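Local coordinates for protein alcohol dehydrogenase IV (Corynebacterium glutamicum, PDB 3IV7) that probably reduces maleylacetate with a nicotinamide cofactor, as a member of the iron-containing alcohol dehydrogenase family, at residues Val68-Pro73 with Thr251-His256; Ala104-Met109 with Trp131-Ala136. All coordinates share one frame; numbering follows the deposited sequence.

Contact 1: Val68-Pro73 with Thr251-His256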
# COMPACT_ATOMS: atom_id res chain seq x y z
N VAL A 68 -27.28 -16.09 -2.61
CA VAL A 68 -26.14 -15.82 -1.78
C VAL A 68 -26.40 -16.54 -0.49
O VAL A 68 -27.46 -16.39 0.10
CB VAL A 68 -25.99 -14.30 -1.54
CG1 VAL A 68 -24.91 -14.00 -0.48
CG2 VAL A 68 -25.72 -13.59 -2.86
N VAL A 69 -25.45 -17.38 -0.06
CA VAL A 69 -25.64 -18.25 1.12
C VAL A 69 -24.39 -18.19 1.96
O VAL A 69 -23.29 -18.30 1.46
CB VAL A 69 -25.95 -19.70 0.68
CG1 VAL A 69 -26.22 -20.63 1.90
CG2 VAL A 69 -27.14 -19.70 -0.22
N MSE A 70 -24.55 -17.93 3.25
CA MSE A 70 -23.45 -17.87 4.23
C MSE A 70 -22.52 -19.10 4.12
O MSE A 70 -23.02 -20.25 3.91
CB MSE A 70 -24.06 -17.85 5.64
CG MSE A 70 -23.09 -17.56 6.76
SE MSE A 70 -23.96 -17.48 8.52
CE MSE A 70 -24.85 -19.23 8.52
N HIS A 71 -21.23 -18.89 4.28
CA HIS A 71 -20.18 -19.95 4.26
C HIS A 71 -19.93 -20.55 2.85
O HIS A 71 -19.16 -21.50 2.70
CB HIS A 71 -20.49 -21.07 5.27
CG HIS A 71 -20.81 -20.58 6.65
ND1 HIS A 71 -19.94 -19.81 7.38
CD2 HIS A 71 -21.88 -20.82 7.46
CE1 HIS A 71 -20.47 -19.55 8.57
NE2 HIS A 71 -21.65 -20.15 8.64
N VAL A 72 -20.59 -19.98 1.84
CA VAL A 72 -20.47 -20.42 0.43
C VAL A 72 -20.40 -21.93 0.25
O VAL A 72 -19.32 -22.50 0.08
CB VAL A 72 -19.27 -19.72 -0.30
CG1 VAL A 72 -19.40 -19.85 -1.85
CG2 VAL A 72 -19.19 -18.25 0.08
N PRO A 73 -21.57 -22.60 0.33
CA PRO A 73 -21.63 -24.02 0.06
C PRO A 73 -21.18 -24.28 -1.33
O PRO A 73 -21.48 -23.51 -2.23
CB PRO A 73 -23.13 -24.35 0.20
CG PRO A 73 -23.67 -23.29 1.12
CD PRO A 73 -22.87 -22.06 0.79
N THR A 251 -16.77 -24.43 13.12
CA THR A 251 -17.16 -25.60 13.88
C THR A 251 -18.38 -25.37 14.74
O THR A 251 -19.19 -26.27 14.93
CB THR A 251 -16.02 -26.04 14.78
OG1 THR A 251 -14.81 -26.15 14.01
CG2 THR A 251 -16.35 -27.37 15.47
N PHE A 252 -18.52 -24.16 15.29
CA PHE A 252 -19.64 -23.89 16.21
C PHE A 252 -20.68 -22.98 15.62
O PHE A 252 -21.63 -22.62 16.28
CB PHE A 252 -19.12 -23.30 17.50
CG PHE A 252 -18.21 -24.20 18.22
CD1 PHE A 252 -16.86 -24.23 17.93
CD2 PHE A 252 -18.70 -25.07 19.17
CE1 PHE A 252 -16.03 -25.07 18.58
CE2 PHE A 252 -17.86 -25.92 19.82
CZ PHE A 252 -16.52 -25.91 19.54
N ASN A 253 -20.47 -22.59 14.38
CA ASN A 253 -21.40 -21.70 13.67
C ASN A 253 -21.83 -20.46 14.46
O ASN A 253 -22.98 -20.05 14.39
CB ASN A 253 -22.64 -22.49 13.21
CG ASN A 253 -23.41 -21.76 12.07
OD1 ASN A 253 -22.81 -21.07 11.24
ND2 ASN A 253 -24.72 -21.92 12.05
N LEU A 254 -20.89 -19.85 15.18
CA LEU A 254 -21.21 -18.60 15.90
C LEU A 254 -21.28 -17.49 14.87
O LEU A 254 -20.67 -17.59 13.82
CB LEU A 254 -20.14 -18.29 16.96
CG LEU A 254 -19.98 -19.27 18.10
CD1 LEU A 254 -19.10 -18.64 19.21
CD2 LEU A 254 -21.34 -19.68 18.65
N PRO A 255 -22.06 -16.43 15.15
CA PRO A 255 -22.18 -15.35 14.15
C PRO A 255 -20.84 -14.65 13.93
O PRO A 255 -20.11 -14.39 14.88
CB PRO A 255 -23.23 -14.40 14.76
CG PRO A 255 -23.46 -14.89 16.13
CD PRO A 255 -23.04 -16.30 16.22
N HIS A 256 -20.55 -14.35 12.67
CA HIS A 256 -19.24 -13.91 12.26
C HIS A 256 -18.77 -12.58 12.90
O HIS A 256 -17.81 -12.57 13.60
CB HIS A 256 -19.18 -13.83 10.74
CG HIS A 256 -17.88 -13.30 10.22
ND1 HIS A 256 -16.83 -14.12 9.90
CD2 HIS A 256 -17.46 -12.03 10.00
CE1 HIS A 256 -15.81 -13.38 9.46
NE2 HIS A 256 -16.17 -12.11 9.51
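Met70 and His71 reach from the 68-73 loop to Asn253, and their meeting is a worked example of how two domains can touch at the surface through a single polar group. In iron-containing alcohol dehydrogenases an N-terminal Rossmann-like alpha/beta domain faces a helical C-terminal domain, with the active site in the cleft between them; here a loop of each domain meets the other. Val69 opens a type II beta turn, which Val72 N closes by donating to Val69 O at 3.2 Å. Met70 and His71 occupy the two corners, and the CB of each points toward 251-256. In one of its two conformers, Met70, a selenomethionine, lays its CG over the centre of the His71 imidazole, 3.5 Å above the ring plane. In the same conformer Met70 CE lies 3.9 Å from Asn253 OD1, a loose approach; with a second conformer present, both contacts are doubtful. His71, at the third position of the turn, where phi is positive, carries the one hydrogen bond: NE2 donates to Asn253 OD1 over 3.0 Å, moderately bent at the hydrogen (145°). Just beyond this turn, Pro73 occupies the N-cap position of helix 74-86. On the other side, Asn253 has left the preceding helix with positive phi. Its CG stands anti to the backbone N (chi1 -160°), which carries the amide outward until OD1 comes within range of the imidazole. The ring and amide planes are steeply turned against each other, and the pair meets by a ring edge and one oxygen without stacking. Seen from the acceptor, the donor comes in nearly in line with the carbonyl bond (161°), yet OD1 is tilted somewhat out of the imidazole plane. Asn253 OD1 remains centred on the nitrogen, standing 3.9 Å from both His71 CD2 and His71 CE1.

Contact 2: Ala104-Met109 with Trp131-Ala136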
# COMPACT_ATOMS: atom_id res chain seq x y z
N ALA A 104 -18.89 -14.32 -5.34
CA ALA A 104 -18.22 -13.79 -6.52
C ALA A 104 -16.82 -14.39 -6.58
O ALA A 104 -16.38 -14.83 -7.62
CB ALA A 104 -18.17 -12.23 -6.48
N LYS A 105 -16.17 -14.48 -5.42
CA LYS A 105 -14.85 -15.07 -5.35
C LYS A 105 -14.90 -16.54 -5.77
O LYS A 105 -14.04 -17.00 -6.50
CB LYS A 105 -14.29 -14.94 -3.93
CG LYS A 105 -13.81 -13.52 -3.53
CD LYS A 105 -13.28 -13.54 -2.09
CE LYS A 105 -12.40 -12.34 -1.80
NZ LYS A 105 -11.93 -12.34 -0.40
N ALA A 106 -15.87 -17.27 -5.26
CA ALA A 106 -15.99 -18.68 -5.60
C ALA A 106 -16.10 -18.86 -7.13
O ALA A 106 -15.48 -19.77 -7.70
CB ALA A 106 -17.14 -19.34 -4.87
N ILE A 107 -16.83 -17.96 -7.79
CA ILE A 107 -16.97 -18.01 -9.25
C ILE A 107 -15.65 -17.74 -9.95
O ILE A 107 -15.28 -18.42 -10.89
CB ILE A 107 -18.02 -17.01 -9.79
CG1 ILE A 107 -19.40 -17.31 -9.21
CG2 ILE A 107 -18.10 -17.11 -11.35
CD1 ILE A 107 -20.46 -16.19 -9.48
N ALA A 108 -14.93 -16.71 -9.47
CA ALA A 108 -13.62 -16.37 -10.05
C ALA A 108 -12.58 -17.50 -9.91
O ALA A 108 -11.68 -17.63 -10.73
CB ALA A 108 -13.10 -15.10 -9.42
N MSE A 109 -12.71 -18.31 -8.86
CA MSE A 109 -11.76 -19.42 -8.64
C MSE A 109 -11.65 -20.32 -9.83
O MSE A 109 -10.56 -20.80 -10.15
CB MSE A 109 -12.18 -20.27 -7.45
CG MSE A 109 -12.06 -19.58 -6.12
SE MSE A 109 -12.86 -20.68 -4.69
CE MSE A 109 -11.59 -22.10 -4.67
N TRP A 131 -10.41 -17.02 -0.18
CA TRP A 131 -11.71 -17.60 -0.52
C TRP A 131 -12.13 -18.58 0.55
O TRP A 131 -11.31 -19.06 1.29
CB TRP A 131 -11.63 -18.33 -1.87
CG TRP A 131 -10.61 -19.41 -1.95
CD1 TRP A 131 -9.35 -19.29 -2.45
CD2 TRP A 131 -10.74 -20.76 -1.53
NE1 TRP A 131 -8.69 -20.48 -2.38
CE2 TRP A 131 -9.52 -21.41 -1.82
CE3 TRP A 131 -11.77 -21.49 -0.92
CZ2 TRP A 131 -9.30 -22.76 -1.53
CZ3 TRP A 131 -11.58 -22.84 -0.66
CH2 TRP A 131 -10.33 -23.46 -0.94
N GLY A 132 -13.42 -18.87 0.59
CA GLY A 132 -13.96 -19.85 1.49
C GLY A 132 -15.04 -20.67 0.83
O GLY A 132 -15.80 -20.17 -0.03
N LEU A 133 -15.07 -21.94 1.18
CA LEU A 133 -16.07 -22.86 0.69
C LEU A 133 -16.45 -23.82 1.78
O LEU A 133 -15.61 -24.22 2.59
CB LEU A 133 -15.51 -23.65 -0.48
CG LEU A 133 -15.25 -22.89 -1.78
CD1 LEU A 133 -14.47 -23.76 -2.75
CD2 LEU A 133 -16.60 -22.41 -2.41
N THR A 134 -17.71 -24.28 1.74
CA THR A 134 -18.17 -25.32 2.62
C THR A 134 -18.60 -26.54 1.84
O THR A 134 -19.51 -26.48 1.01
CB THR A 134 -19.31 -24.84 3.53
OG1 THR A 134 -18.85 -23.71 4.30
CG2 THR A 134 -19.71 -25.95 4.49
N GLU A 135 -17.92 -27.65 2.09
CA GLU A 135 -18.23 -28.89 1.41
C GLU A 135 -18.26 -30.00 2.44
O GLU A 135 -17.39 -30.05 3.31
CB GLU A 135 -17.17 -29.19 0.33
CG GLU A 135 -17.36 -30.49 -0.40
CD GLU A 135 -16.37 -30.66 -1.58
OE1 GLU A 135 -15.84 -29.65 -2.13
OE2 GLU A 135 -16.10 -31.81 -1.93
N ALA A 136 -19.25 -30.87 2.33
CA ALA A 136 -19.38 -32.05 3.19
C ALA A 136 -19.31 -31.68 4.67
O ALA A 136 -18.65 -32.36 5.45
CB ALA A 136 -18.28 -33.13 2.82
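Helix 104-109 runs across strand 131-135 at nearly a right angle (94°), their axes 8.1 Å apart at closest approach, and Met109 and Trp131 make the main contact between them. Met109, a selenomethionine, bends at its last torsion and brings its methyl onto the indole. Met109 CE sits over one face of Trp131, 3.6 Å from the centroid of the six-membered ring and 15° off its normal, a CH-pi contact. Trp131 CD2, at the fusion bond, is the nearest ring atom, 3.5 Å from Met109 CE. The selenium makes an oblique Met-aromatic contact with the other half of the indole, 4.1 Å from Met109 SE to the centroid of the Trp131 five-membered ring. Trp131 places CG between its backbone N and carbonyl carbon (chi1 57°), the crowded position, and thereby offers a ring face to the chain that crosses it. The elements joined are the helix of a beta-alpha-beta crossover, linking strands 91-96 and 115-119 of the parallel sheet, and a two-stranded antiparallel hairpin formed by 130-135 and 138-143. Further along the strand, Leu133 divides its branches between two helix residues. Leu133 CD1 lies 3.8 Å from Met109 CE, so this methyl touches the leucine branch as well as the indole face, the two on adjoining sides of it. The other branch, Leu133 CD2, meets Ala106 CB at 4.0 Å, while Ala106 also touches Ala77 of helix 74-86. At the start of strand 130-135, the buried Lys105 extends its chain toward the strand, and its NZ is gripped by Val130 O, Ser125 OG and Thr128 OG1.

From the N terminus, the chain first reaches loop 68-73, then helix 104-109 and, after strand 115-119, the hairpin strand 131-135; contact 2 thus closes a short loop inside the N-terminal domain. Only much later, after several C-terminal helices, does 251-256 return to 68-73, so the long loop closed by contact 1 encloses the whole of contact 2 and the two do not cross. Contact 1 is a small surface bridge between the two domains, whereas contact 2 ties the hairpin to a helix beside the parallel sheet. Their centres are 12 Å apart, and they join through Thr134, whose OG1 lies 2.7 Å from His71 O and whose N lies 2.9 Å from Val72 O, both probable hydrogen bonds.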